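Local coordinates for putative aminopeptidase (PDB 5NTH), which probably cleaves amino acids from the N termini of peptides as a manganese-dependent M17 leucyl aminopeptidase, here binding the inhibitor actinonin, at residues A[72-77]-A[82-87]; A[430-435]-A[524-529]; A[464-469]-A[492-497]. All coordinates share one frame; numbering follows the deposited sequence.

Contact 1: residues A[72-77]-A[82-87]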
ATOM      1  N   ALA A  72     -18.070  -9.435 -53.406  1.00 30.92           N
ATOM      2  CA  ALA A  72     -17.267 -10.589 -53.824  1.00 31.15           C
ATOM      3  C   ALA A  72     -15.795 -10.342 -53.522  1.00 30.72           C
ATOM      4  O   ALA A  72     -15.086 -11.243 -53.084  1.00 30.52           O
ATOM      5  CB  ALA A  72     -17.461 -10.842 -55.311  1.00 30.74           C
ATOM      6  N   GLU A  73     -15.366  -9.105 -53.740  1.00 30.29           N
ATOM      7  CA  GLU A  73     -13.985  -8.728 -53.526  1.00 30.77           C
ATOM      8  C   GLU A  73     -13.636  -8.737 -52.042  1.00 30.42           C
ATOM      9  O   GLU A  73     -12.534  -9.148 -51.638  1.00 30.27           O
ATOM     10  CB  GLU A  73     -13.732  -7.346 -54.106  1.00 30.75           C
ATOM     11  CG  GLU A  73     -12.299  -6.871 -53.963  1.00 31.86           C
ATOM     12  CD  GLU A  73     -11.260  -7.745 -54.675  1.00 33.18           C
ATOM     13  OE1 GLU A  73     -11.598  -8.501 -55.650  1.00 32.27           O
ATOM     14  OE2 GLU A  73     -10.074  -7.632 -54.242  1.00 34.41           O
ATOM     15  N   ALA A  74     -14.567  -8.270 -51.233  1.00 29.90           N
ATOM     16  CA  ALA A  74     -14.379  -8.330 -49.802  1.00 31.16           C
ATOM     17  C   ALA A  74     -14.157  -9.786 -49.331  1.00 32.43           C
ATOM     18  O   ALA A  74     -13.351 -10.034 -48.434  1.00 31.73           O
ATOM     19  CB  ALA A  74     -15.567  -7.696 -49.090  1.00 31.34           C
ATOM     20  N   LEU A  75     -14.843 -10.741 -49.974  1.00 33.13           N
ATOM     21  CA  LEU A  75     -14.700 -12.130 -49.625  1.00 32.85           C
ATOM     22  C   LEU A  75     -13.376 -12.695 -50.083  1.00 34.90           C
ATOM     23  O   LEU A  75     -12.882 -13.614 -49.430  1.00 38.91           O
ATOM     24  CB  LEU A  75     -15.863 -12.938 -50.141  1.00 32.16           C
ATOM     25  CG  LEU A  75     -17.202 -12.545 -49.502  1.00 31.62           C
ATOM     26  CD1 LEU A  75     -18.396 -13.061 -50.299  1.00 30.91           C
ATOM     27  CD2 LEU A  75     -17.285 -13.052 -48.074  1.00 31.59           C
ATOM     28  N   GLN A  76     -12.770 -12.147 -51.143  1.00 35.15           N
ATOM     29  CA  GLN A  76     -11.404 -12.564 -51.517  1.00 35.87           C
ATOM     30  C   GLN A  76     -10.373 -12.095 -50.500  1.00 35.81           C
ATOM     31  O   GLN A  76      -9.292 -12.695 -50.413  1.00 35.42           O
ATOM     32  CB  GLN A  76     -10.946 -12.085 -52.909  1.00 37.11           C
ATOM     33  CG  GLN A  76     -11.892 -12.318 -54.079  1.00 39.39           C
ATOM     34  CD  GLN A  76     -12.213 -13.787 -54.405  1.00 42.38           C
ATOM     35  OE1 GLN A  76     -12.159 -14.684 -53.549  1.00 41.94           O
ATOM     36  NE2 GLN A  76     -12.597 -14.030 -55.670  1.00 44.13           N
ATOM     37  N   ARG A  77     -10.690 -11.031 -49.756  1.00 34.85           N
ATOM     38  CA  ARG A  77      -9.686 -10.347 -48.926  1.00 35.41           C
ATOM     39  C   ARG A  77      -9.736 -10.659 -47.455  1.00 35.75           C
ATOM     40  O   ARG A  77      -8.731 -10.514 -46.760  1.00 37.21           O
ATOM     41  CB  ARG A  77      -9.850  -8.844 -49.060  1.00 35.95           C
ATOM     42  CG  ARG A  77      -9.403  -8.317 -50.395  1.00 36.10           C
ATOM     43  CD  ARG A  77      -9.427  -6.814 -50.391  1.00 35.97           C
ATOM     44  NE  ARG A  77      -9.039  -6.342 -51.704  1.00 36.97           N
ATOM     45  CZ  ARG A  77      -8.570  -5.134 -51.972  1.00 36.59           C
ATOM     46  NH1 ARG A  77      -8.446  -4.223 -51.014  1.00 36.34           N
ATOM     47  NH2 ARG A  77      -8.215  -4.846 -53.220  1.00 37.49           N
ATOM     48  N   SER A  82     -10.158 -11.668 -39.476  1.00 40.59           N
ATOM     49  CA  SER A  82     -10.099 -10.252 -39.867  1.00 41.50           C
ATOM     50  C   SER A  82     -11.472  -9.747 -40.330  1.00 40.19           C
ATOM     51  O   SER A  82     -12.465 -10.471 -40.293  1.00 39.22           O
ATOM     52  CB  SER A  82      -9.005 -10.005 -40.934  1.00 42.25           C
ATOM     53  OG  SER A  82      -9.321 -10.606 -42.186  1.00 43.40           O
ATOM     54  N   THR A  83     -11.505  -8.475 -40.722  1.00 38.27           N
ATOM     55  CA  THR A  83     -12.707  -7.825 -41.186  1.00 36.71           C
ATOM     56  C   THR A  83     -12.405  -6.996 -42.448  1.00 35.82           C
ATOM     57  O   THR A  83     -11.342  -6.379 -42.594  1.00 34.87           O
ATOM     58  CB  THR A  83     -13.354  -6.958 -40.076  1.00 35.49           C
ATOM     59  OG1 THR A  83     -14.126  -7.792 -39.217  1.00 35.12           O
ATOM     60  CG2 THR A  83     -14.300  -5.927 -40.644  1.00 35.33           C
ATOM     61  N   VAL A  84     -13.369  -7.000 -43.356  1.00 34.33           N
ATOM     62  CA  VAL A  84     -13.316  -6.179 -44.530  1.00 33.49           C
ATOM     63  C   VAL A  84     -14.652  -5.479 -44.667  1.00 34.70           C
ATOM     64  O   VAL A  84     -15.712  -6.071 -44.494  1.00 34.75           O
ATOM     65  CB  VAL A  84     -12.984  -7.017 -45.746  1.00 33.14           C
ATOM     66  CG1 VAL A  84     -13.111  -6.202 -47.007  1.00 32.99           C
ATOM     67  CG2 VAL A  84     -11.565  -7.555 -45.625  1.00 33.81           C
ATOM     68  N   LYS A  85     -14.574  -4.194 -44.969  1.00 37.05           N
ATOM     69  CA  LYS A  85     -15.726  -3.323 -44.979  1.00 39.81           C
ATOM     70  C   LYS A  85     -15.741  -2.479 -46.239  1.00 37.73           C
ATOM     71  O   LYS A  85     -14.696  -2.072 -46.725  1.00 38.06           O
ATOM     72  CB  LYS A  85     -15.628  -2.430 -43.771  1.00 42.91           C
ATOM     73  CG  LYS A  85     -16.848  -1.559 -43.497  1.00 47.70           C
ATOM     74  CD  LYS A  85     -16.574  -0.573 -42.348  1.00 50.04           C
ATOM     75  CE  LYS A  85     -15.773  -1.190 -41.194  1.00 48.93           C
ATOM     76  NZ  LYS A  85     -15.634  -0.193 -40.126  1.00 50.22           N
ATOM     77  N   THR A  86     -16.934  -2.210 -46.750  1.00 35.23           N
ATOM     78  CA  THR A  86     -17.082  -1.478 -47.988  1.00 32.77           C
ATOM     79  C   THR A  86     -18.489  -0.962 -48.155  1.00 32.29           C
ATOM     80  O   THR A  86     -19.423  -1.430 -47.484  1.00 30.45           O
ATOM     81  CB  THR A  86     -16.736  -2.383 -49.187  1.00 32.31           C
ATOM     82  OG1 THR A  86     -16.592  -1.588 -50.360  1.00 32.53           O
ATOM     83  CG2 THR A  86     -17.802  -3.421 -49.428  1.00 32.31           C
ATOM     84  N   LEU A  87     -18.635  -0.004 -49.065  1.00 32.58           N
ATOM     85  CA  LEU A  87     -19.951   0.402 -49.543  1.00 33.44           C
ATOM     86  C   LEU A  87     -20.189  -0.349 -50.821  1.00 34.06           C
ATOM     87  O   LEU A  87     -19.242  -0.730 -51.512  1.00 33.54           O
ATOM     88  CB  LEU A  87     -20.003   1.886 -49.827  1.00 33.38           C
ATOM     89  CG  LEU A  87     -19.525   2.728 -48.661  1.00 34.08           C
ATOM     90  CD1 LEU A  87     -19.246   4.157 -49.108  1.00 33.80           C
ATOM     91  CD2 LEU A  87     -20.569   2.680 -47.553  1.00 34.69           C
TER

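Contact 2: residues A[430-435]-A[524-529]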
ATOM      1  N   LYS A 430     -14.316 -14.607 -19.150  1.00 31.92           N
ATOM      2  CA  LYS A 430     -15.385 -15.105 -20.023  1.00 32.56           C
ATOM      3  C   LYS A 430     -16.033 -16.367 -19.493  1.00 30.08           C
ATOM      4  O   LYS A 430     -17.169 -16.626 -19.817  1.00 30.50           O
ATOM      5  CB  LYS A 430     -14.848 -15.413 -21.424  1.00 35.15           C
ATOM      6  CG  LYS A 430     -13.777 -14.451 -21.954  1.00 38.91           C
ATOM      7  CD  LYS A 430     -14.313 -13.362 -22.870  1.00 41.14           C
ATOM      8  CE  LYS A 430     -13.151 -12.541 -23.421  1.00 46.04           C
ATOM      9  NZ  LYS A 430     -12.334 -13.202 -24.495  1.00 48.48           N
ATOM     10  N   HIS A 431     -15.296 -17.180 -18.733  1.00 28.18           N
ATOM     11  CA  HIS A 431     -15.834 -18.424 -18.133  1.00 26.20           C
ATOM     12  C   HIS A 431     -16.242 -18.235 -16.671  1.00 25.56           C
ATOM     13  O   HIS A 431     -15.419 -17.877 -15.822  1.00 24.87           O
ATOM     14  CB  HIS A 431     -14.781 -19.505 -18.133  1.00 25.24           C
ATOM     15  CG  HIS A 431     -14.358 -19.948 -19.483  1.00 24.66           C
ATOM     16  ND1 HIS A 431     -13.515 -19.210 -20.270  1.00 24.70           N
ATOM     17  CD2 HIS A 431     -14.614 -21.083 -20.168  1.00 24.70           C
ATOM     18  CE1 HIS A 431     -13.284 -19.861 -21.394  1.00 24.51           C
ATOM     19  NE2 HIS A 431     -13.943 -21.004 -21.357  1.00 24.30           N
ATOM     20  N   ALA A 432     -17.498 -18.514 -16.362  1.00 24.96           N
ATOM     21  CA  ALA A 432     -17.911 -18.613 -14.992  1.00 24.70           C
ATOM     22  C   ALA A 432     -17.246 -19.827 -14.322  1.00 25.14           C
ATOM     23  O   ALA A 432     -16.760 -20.753 -14.976  1.00 24.48           O
ATOM     24  CB  ALA A 432     -19.416 -18.732 -14.904  1.00 24.74           C
ATOM     25  N   GLY A 433     -17.220 -19.786 -12.994  1.00 26.12           N
ATOM     26  CA  GLY A 433     -16.737 -20.889 -12.152  1.00 26.25           C
ATOM     27  C   GLY A 433     -17.901 -21.686 -11.620  1.00 25.56           C
ATOM     28  O   GLY A 433     -18.816 -21.112 -11.035  1.00 26.10           O
ATOM     29  N   VAL A 434     -17.893 -22.991 -11.869  1.00 24.64           N
ATOM     30  CA  VAL A 434     -18.970 -23.845 -11.438  1.00 24.31           C
ATOM     31  C   VAL A 434     -18.457 -24.743 -10.325  1.00 24.49           C
ATOM     32  O   VAL A 434     -17.460 -25.457 -10.473  1.00 23.55           O
ATOM     33  CB  VAL A 434     -19.525 -24.692 -12.579  1.00 24.53           C
ATOM     34  CG1 VAL A 434     -20.639 -25.600 -12.064  1.00 24.75           C
ATOM     35  CG2 VAL A 434     -20.048 -23.805 -13.692  1.00 24.55           C
ATOM     36  N   TYR A 435     -19.160 -24.677  -9.206  1.00 24.98           N
ATOM     37  CA  TYR A 435     -18.848 -25.430  -8.010  1.00 25.05           C
ATOM     38  C   TYR A 435     -20.038 -26.323  -7.808  1.00 25.62           C
ATOM     39  O   TYR A 435     -21.118 -25.855  -7.451  1.00 26.23           O
ATOM     40  CB  TYR A 435     -18.680 -24.513  -6.812  1.00 24.59           C
ATOM     41  CG  TYR A 435     -18.581 -25.229  -5.473  1.00 24.10           C
ATOM     42  CD1 TYR A 435     -17.363 -25.741  -5.006  1.00 23.46           C
ATOM     43  CD2 TYR A 435     -19.693 -25.345  -4.659  1.00 24.05           C
ATOM     44  CE1 TYR A 435     -17.275 -26.350  -3.786  1.00 23.77           C
ATOM     45  CE2 TYR A 435     -19.619 -25.960  -3.430  1.00 24.11           C
ATOM     46  CZ  TYR A 435     -18.415 -26.464  -2.994  1.00 24.13           C
ATOM     47  OH  TYR A 435     -18.393 -27.076  -1.761  1.00 24.03           O
ATOM     48  N   THR A 524     -23.364  -8.059 -19.902  1.00 25.63           N
ATOM     49  CA  THR A 524     -23.386  -9.039 -20.979  1.00 25.71           C
ATOM     50  C   THR A 524     -24.671  -9.831 -21.089  1.00 25.79           C
ATOM     51  O   THR A 524     -24.909 -10.456 -22.109  1.00 26.45           O
ATOM     52  CB  THR A 524     -22.229 -10.051 -20.885  1.00 25.52           C
ATOM     53  OG1 THR A 524     -22.334 -10.820 -19.683  1.00 25.66           O
ATOM     54  CG2 THR A 524     -20.898  -9.327 -20.937  1.00 25.57           C
ATOM     55  N   GLY A 525     -25.490  -9.821 -20.048  1.00 26.23           N
ATOM     56  CA  GLY A 525     -26.674 -10.679 -19.986  1.00 26.68           C
ATOM     57  C   GLY A 525     -26.364 -12.124 -19.592  1.00 26.93           C
ATOM     58  O   GLY A 525     -27.267 -12.973 -19.572  1.00 27.69           O
ATOM     59  N   TYR A 526     -25.096 -12.408 -19.273  1.00 25.98           N
ATOM     60  CA  TYR A 526     -24.666 -13.749 -18.919  1.00 25.69           C
ATOM     61  C   TYR A 526     -25.594 -14.389 -17.909  1.00 26.46           C
ATOM     62  O   TYR A 526     -25.958 -13.760 -16.924  1.00 26.86           O
ATOM     63  CB  TYR A 526     -23.287 -13.728 -18.310  1.00 24.89           C
ATOM     64  CG  TYR A 526     -22.726 -15.097 -18.059  1.00 24.06           C
ATOM     65  CD1 TYR A 526     -23.256 -15.945 -17.064  1.00 23.80           C
ATOM     66  CD2 TYR A 526     -21.668 -15.562 -18.799  1.00 23.65           C
ATOM     67  CE1 TYR A 526     -22.739 -17.210 -16.835  1.00 22.99           C
ATOM     68  CE2 TYR A 526     -21.139 -16.817 -18.555  1.00 23.73           C
ATOM     69  CZ  TYR A 526     -21.678 -17.626 -17.571  1.00 23.17           C
ATOM     70  OH  TYR A 526     -21.152 -18.871 -17.400  1.00 23.52           O
ATOM     71  N   GLY A 527     -25.924 -15.657 -18.161  1.00 26.81           N
ATOM     72  CA  GLY A 527     -26.709 -16.463 -17.265  1.00 26.90           C
ATOM     73  C   GLY A 527     -28.017 -16.878 -17.881  1.00 27.62           C
ATOM     74  O   GLY A 527     -28.482 -17.982 -17.642  1.00 28.05           O
ATOM     75  N   VAL A 528     -28.612 -15.986 -18.660  1.00 28.69           N
ATOM     76  CA  VAL A 528     -29.951 -16.164 -19.202  1.00 29.93           C
ATOM     77  C   VAL A 528     -30.023 -17.357 -20.141  1.00 31.36           C
ATOM     78  O   VAL A 528     -30.990 -18.127 -20.119  1.00 33.40           O
ATOM     79  CB  VAL A 528     -30.372 -14.931 -20.018  1.00 30.32           C
ATOM     80  CG1 VAL A 528     -31.688 -15.190 -20.736  1.00 30.65           C
ATOM     81  CG2 VAL A 528     -30.500 -13.703 -19.118  1.00 30.15           C
ATOM     82  N   THR A 529     -29.005 -17.477 -20.986  1.00 31.43           N
ATOM     83  CA  THR A 529     -28.957 -18.498 -22.020  1.00 30.55           C
ATOM     84  C   THR A 529     -28.238 -19.755 -21.528  1.00 30.09           C
ATOM     85  O   THR A 529     -28.401 -20.847 -22.119  1.00 30.31           O
ATOM     86  CB  THR A 529     -28.281 -17.958 -23.303  1.00 31.05           C
ATOM     87  OG1 THR A 529     -28.849 -16.691 -23.657  1.00 31.88           O
ATOM     88  CG2 THR A 529     -28.502 -18.884 -24.480  1.00 31.77           C
TER

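Contact 3: residues A[464-469]-A[492-497]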
ATOM      1  N   GLU A 464     -14.329 -31.103   2.409  1.00 28.69           N
ATOM      2  CA  GLU A 464     -13.442 -31.441   3.536  1.00 28.89           C
ATOM      3  C   GLU A 464     -12.291 -30.453   3.679  1.00 29.34           C
ATOM      4  O   GLU A 464     -11.915 -30.115   4.790  1.00 33.44           O
ATOM      5  CB  GLU A 464     -12.900 -32.863   3.493  1.00 28.24           C
ATOM      6  CG  GLU A 464     -11.982 -33.235   2.324  1.00 28.37           C
ATOM      7  CD  GLU A 464     -12.711 -33.972   1.221  1.00 27.83           C
ATOM      8  OE1 GLU A 464     -13.901 -33.670   1.003  1.00 28.07           O
ATOM      9  OE2 GLU A 464     -12.106 -34.859   0.583  1.00 27.09           O
ATOM     10  N   TYR A 465     -11.767 -29.972   2.566  1.00 28.30           N
ATOM     11  CA  TYR A 465     -10.704 -28.978   2.593  1.00 27.80           C
ATOM     12  C   TYR A 465     -11.243 -27.588   2.866  1.00 28.03           C
ATOM     13  O   TYR A 465     -10.589 -26.829   3.590  1.00 28.92           O
ATOM     14  CB  TYR A 465      -9.884 -29.055   1.296  1.00 27.24           C
ATOM     15  CG  TYR A 465      -8.879 -30.212   1.253  1.00 27.09           C
ATOM     16  CD1 TYR A 465      -8.779 -31.183   2.288  1.00 27.24           C
ATOM     17  CD2 TYR A 465      -8.023 -30.339   0.181  1.00 27.07           C
ATOM     18  CE1 TYR A 465      -7.825 -32.211   2.236  1.00 26.96           C
ATOM     19  CE2 TYR A 465      -7.093 -31.381   0.108  1.00 27.73           C
ATOM     20  CZ  TYR A 465      -6.979 -32.311   1.137  1.00 27.08           C
ATOM     21  OH  TYR A 465      -6.026 -33.292   0.997  1.00 25.91           O
ATOM     22  N   HIS A 466     -12.438 -27.266   2.353  1.00 27.92           N
ATOM     23  CA  HIS A 466     -13.061 -25.946   2.626  1.00 28.62           C
ATOM     24  C   HIS A 466     -13.515 -25.837   4.083  1.00 30.22           C
ATOM     25  O   HIS A 466     -13.361 -24.787   4.698  1.00 30.37           O
ATOM     26  CB  HIS A 466     -14.240 -25.597   1.693  1.00 27.97           C
ATOM     27  CG  HIS A 466     -13.998 -25.939   0.260  1.00 27.83           C
ATOM     28  ND1 HIS A 466     -12.792 -25.704  -0.366  1.00 28.46           N
ATOM     29  CD2 HIS A 466     -14.782 -26.542  -0.659  1.00 27.30           C
ATOM     30  CE1 HIS A 466     -12.844 -26.151  -1.605  1.00 27.15           C
ATOM     31  NE2 HIS A 466     -14.038 -26.668  -1.806  1.00 27.02           N
ATOM     32  N   GLU A 467     -14.057 -26.914   4.637  1.00 32.20           N
ATOM     33  CA  GLU A 467     -14.522 -26.908   6.007  1.00 34.02           C
ATOM     34  C   GLU A 467     -13.436 -26.414   6.918  1.00 33.63           C
ATOM     35  O   GLU A 467     -13.718 -25.676   7.861  1.00 31.85           O
ATOM     36  CB  GLU A 467     -14.956 -28.300   6.447  1.00 37.29           C
ATOM     37  CG  GLU A 467     -15.472 -28.316   7.881  1.00 42.66           C
ATOM     38  CD  GLU A 467     -16.068 -29.655   8.301  1.00 49.48           C
ATOM     39  OE1 GLU A 467     -15.451 -30.718   8.009  1.00 53.13           O
ATOM     40  OE2 GLU A 467     -17.153 -29.646   8.952  1.00 55.39           O
ATOM     41  N   GLU A 468     -12.201 -26.819   6.628  1.00 35.02           N
ATOM     42  CA  GLU A 468     -11.095 -26.565   7.537  1.00 38.09           C
ATOM     43  C   GLU A 468     -10.449 -25.198   7.401  1.00 36.06           C
ATOM     44  O   GLU A 468      -9.538 -24.913   8.141  1.00 38.38           O
ATOM     45  CB  GLU A 468     -10.026 -27.687   7.490  1.00 42.85           C
ATOM     46  CG  GLU A 468      -9.039 -27.676   6.308  1.00 47.40           C
ATOM     47  CD  GLU A 468      -7.890 -28.701   6.450  1.00 51.25           C
ATOM     48  OE1 GLU A 468      -7.132 -28.576   7.448  1.00 53.42           O
ATOM     49  OE2 GLU A 468      -7.729 -29.608   5.569  1.00 48.02           O
ATOM     50  N   VAL A 469     -10.897 -24.353   6.486  1.00 33.98           N
ATOM     51  CA  VAL A 469     -10.452 -22.956   6.473  1.00 32.85           C
ATOM     52  C   VAL A 469     -11.533 -21.956   6.922  1.00 31.99           C
ATOM     53  O   VAL A 469     -11.282 -20.770   6.967  1.00 33.01           O
ATOM     54  CB  VAL A 469      -9.823 -22.542   5.119  1.00 33.26           C
ATOM     55  CG1 VAL A 469      -8.621 -23.417   4.803  1.00 32.93           C
ATOM     56  CG2 VAL A 469     -10.822 -22.556   3.965  1.00 33.32           C
ATOM     57  N   GLY A 492     -16.524 -19.892  -1.727  1.00 26.45           N
ATOM     58  CA  GLY A 492     -17.751 -19.139  -1.826  1.00 25.46           C
ATOM     59  C   GLY A 492     -18.932 -20.043  -2.033  1.00 25.08           C
ATOM     60  O   GLY A 492     -19.967 -19.866  -1.417  1.00 25.37           O
ATOM     61  N   GLY A 493     -18.779 -21.032  -2.897  1.00 24.42           N
ATOM     62  CA  GLY A 493     -19.841 -22.012  -3.105  1.00 23.94           C
ATOM     63  C   GLY A 493     -20.140 -22.871  -1.896  1.00 23.52           C
ATOM     64  O   GLY A 493     -21.298 -23.112  -1.572  1.00 23.47           O
ATOM     65  N   TYR A 494     -19.084 -23.330  -1.238  1.00 23.57           N
ATOM     66  CA  TYR A 494     -19.183 -24.159  -0.024  1.00 23.59           C
ATOM     67  C   TYR A 494     -19.938 -23.462   1.098  1.00 22.93           C
ATOM     68  O   TYR A 494     -20.727 -24.072   1.801  1.00 22.72           O
ATOM     69  CB  TYR A 494     -17.778 -24.544   0.463  1.00 23.93           C
ATOM     70  CG  TYR A 494     -17.750 -25.190   1.828  1.00 24.51           C
ATOM     71  CD1 TYR A 494     -17.998 -26.557   1.987  1.00 24.53           C
ATOM     72  CD2 TYR A 494     -17.480 -24.423   2.970  1.00 24.93           C
ATOM     73  CE1 TYR A 494     -17.987 -27.137   3.245  1.00 24.96           C
ATOM     74  CE2 TYR A 494     -17.465 -24.985   4.232  1.00 24.79           C
ATOM     75  CZ  TYR A 494     -17.715 -26.338   4.367  1.00 25.30           C
ATOM     76  OH  TYR A 494     -17.708 -26.887   5.623  1.00 26.00           O
ATOM     77  N   PHE A 495     -19.702 -22.177   1.252  1.00 22.55           N
ATOM     78  CA  PHE A 495     -20.410 -21.442   2.257  1.00 22.61           C
ATOM     79  C   PHE A 495     -21.879 -21.609   1.987  1.00 22.79           C
ATOM     80  O   PHE A 495     -22.595 -22.017   2.851  1.00 22.74           O
ATOM     81  CB  PHE A 495     -20.056 -19.962   2.262  1.00 22.63           C
ATOM     82  CG  PHE A 495     -20.771 -19.208   3.325  1.00 22.63           C
ATOM     83  CD1 PHE A 495     -22.065 -18.736   3.114  1.00 22.61           C
ATOM     84  CD2 PHE A 495     -20.196 -19.041   4.575  1.00 22.64           C
ATOM     85  CE1 PHE A 495     -22.758 -18.061   4.124  1.00 22.52           C
ATOM     86  CE2 PHE A 495     -20.880 -18.365   5.579  1.00 22.66           C
ATOM     87  CZ  PHE A 495     -22.169 -17.880   5.351  1.00 22.63           C
ATOM     88  N   VAL A 496     -22.310 -21.325   0.763  1.00 23.61           N
ATOM     89  CA  VAL A 496     -23.735 -21.393   0.395  1.00 23.58           C
ATOM     90  C   VAL A 496     -24.266 -22.813   0.490  1.00 23.80           C
ATOM     91  O   VAL A 496     -25.382 -23.050   0.911  1.00 23.62           O
ATOM     92  CB  VAL A 496     -24.003 -20.909  -1.039  1.00 23.64           C
ATOM     93  CG1 VAL A 496     -25.497 -20.745  -1.259  1.00 23.94           C
ATOM     94  CG2 VAL A 496     -23.322 -19.574  -1.318  1.00 23.54           C
ATOM     95  N   GLU A 497     -23.467 -23.769   0.080  1.00 24.46           N
ATOM     96  CA  GLU A 497     -23.902 -25.143   0.180  1.00 25.52           C
ATOM     97  C   GLU A 497     -24.341 -25.536   1.599  1.00 26.04           C
ATOM     98  O   GLU A 497     -25.288 -26.310   1.767  1.00 27.03           O
ATOM     99  CB  GLU A 497     -22.798 -26.071  -0.265  1.00 26.07           C
ATOM    100  CG  GLU A 497     -23.272 -27.474  -0.550  1.00 26.21           C
ATOM    101  CD  GLU A 497     -22.140 -28.365  -0.996  1.00 26.82           C
ATOM    102  OE1 GLU A 497     -20.971 -27.957  -0.830  1.00 27.29           O
ATOM    103  OE2 GLU A 497     -22.416 -29.480  -1.516  1.00 27.95           O
TER

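Contact 1: residues A[72-77]-A[82-87]
Among the residues that meet here, A74, R77 and V84, the one flat side-chain group is the guanidinium of R77, and it is turned away from the strand. R77 touches V84 through its stem, CB to CG2 at 4.0 Å, while the end of the chain serves E73 one helical turn back. That salt bridge runs from R77 NE to E73 OE2 (3.0 Å, N-H...O angle 152°); the carboxylate uses its anti lone pair, and OE2 sits 20° out of the guanidinium plane. The contact itself is apolar and is carried by the fork of V84. With CG1 anti to the backbone N (chi1 172°), this methyl is directed at A74, 3.6 Å from its CB and 3.7 Å from its CA. The other branch, CG2, lies 4.0 Å from R77 C, so one valine spans nearly a turn of the helix. Helix 69-77 thereby covers one side of strand 83-88, an outermost strand, within this chain, of the six-stranded mixed sheet. L75 extends this packing to V101 on the antiparallel neighbour 97-103, and T86 OG1 is hydrogen-bonded to T86 OG1 of the second subunit, placing the strand at a subunit interface.

Contact 2: residues A[430-435]-A[524-529]
A432 and Y526 have the closest CA atoms of the two segments, yet these lie 9.2 Å apart, so the gap between the start of strand 432-436 and the loop leading into helix 528-536 is bridged by a side chain. That side chain is the ring of Y526, whose CG stands anti to the backbone N (chi1 -174°), carrying the phenol toward the strand. The methyl of A432 meets the far end of the ring obliquely, with CB 3.7 Å from Y526 CZ and 4.1 Å from CE1. CB also lies 3.0 Å from Y526 OH, a tight approach for a carbon and an oxygen, and its detail is better not pressed at 2.5 Å resolution. Further back along the ring, K430 O is a looser neighbour, 4.2 Å from Y526 CE2. The amino group of K430 has its partner elsewhere, in a salt bridge to E468 of the third subunit. On the tyrosine side the loop is fixed locally: T524 OG1 accepts from Y526 N (3.2 Å, 153°), forming an ST turn. G525 has a positive phi, and at the backbone angles of G527, the N-cap residue, a side chain would run into the carbonyl O of Y526; D454 OD2 accepts from G527 N. D454 and P516 also pack on Y526. The contact thus joins the loop that leads into the C-terminal helix 528-536 to the eight-stranded mixed sheet of the M17 catalytic domain, where strand 432-436 runs between antiparallel 508-512 and parallel 456-458.

Contact 3: residues A[464-469]-A[492-497]
Two aromatic interactions join H466 to Y494. In the first, a CH-pi contact, H466 CB lies over one face of the tyrosine, 3.8 Å from the ring centroid and 21° off the normal; it is displaced toward the rim, with Y494 CG the nearest ring atom at 3.5 Å. The second is an offset edge-to-face pair: the imidazole directs its edge at that ring, the planes meet at 62°, and the centroids are 5.7 Å apart. The side chains run antiparallel alongside one another, and H466 CD2 lies 3.8 Å from Y494 CB. Both residues sit on helices of the M17 catalytic domain, 463-467 and 488-497, and S490 and C491 of the latter also pack on H466. The side chain of Y494 remains about 13 Å from the bound actinonin. Van der Waals contacts continue to the phenol end, where Y494 OH lies 3.2 Å from E467 CB and Y494 CZ is 3.6 Å from E467 CA. With its CG anti to the backbone N (chi1 -179°), E467 leads its carboxylate away. Polar bonds lie around this packing: E464 reaches S109 and N112 of the third subunit, and Y465 OH reaches D118 of that subunit.

How the contacts relate
From the N terminus, contact 1 comes first, closing a four-residue turn between helix 69-77 and strand 83-88 within the N-terminal domain. It is complete before contact 2 opens, and their nearest atoms are about 15 Å apart. In the catalytic domain, 430-435 and 524-529 enclose 88 residues, and contact 3 falls wholly within that span, itself bracketing 22 residues between two helices. Contacts 2 and 3 touch directly: Y435 OH lies 2.9 Å from E497 OE1, a probable hydrogen bond, and Y435 packs on G493, Y494 and H466. Strand 432-436 therefore links the loop before the C-terminal helix to the helical pair. Contact 1 lies across the chain's centre from contact 3, their centres about 53 Å apart.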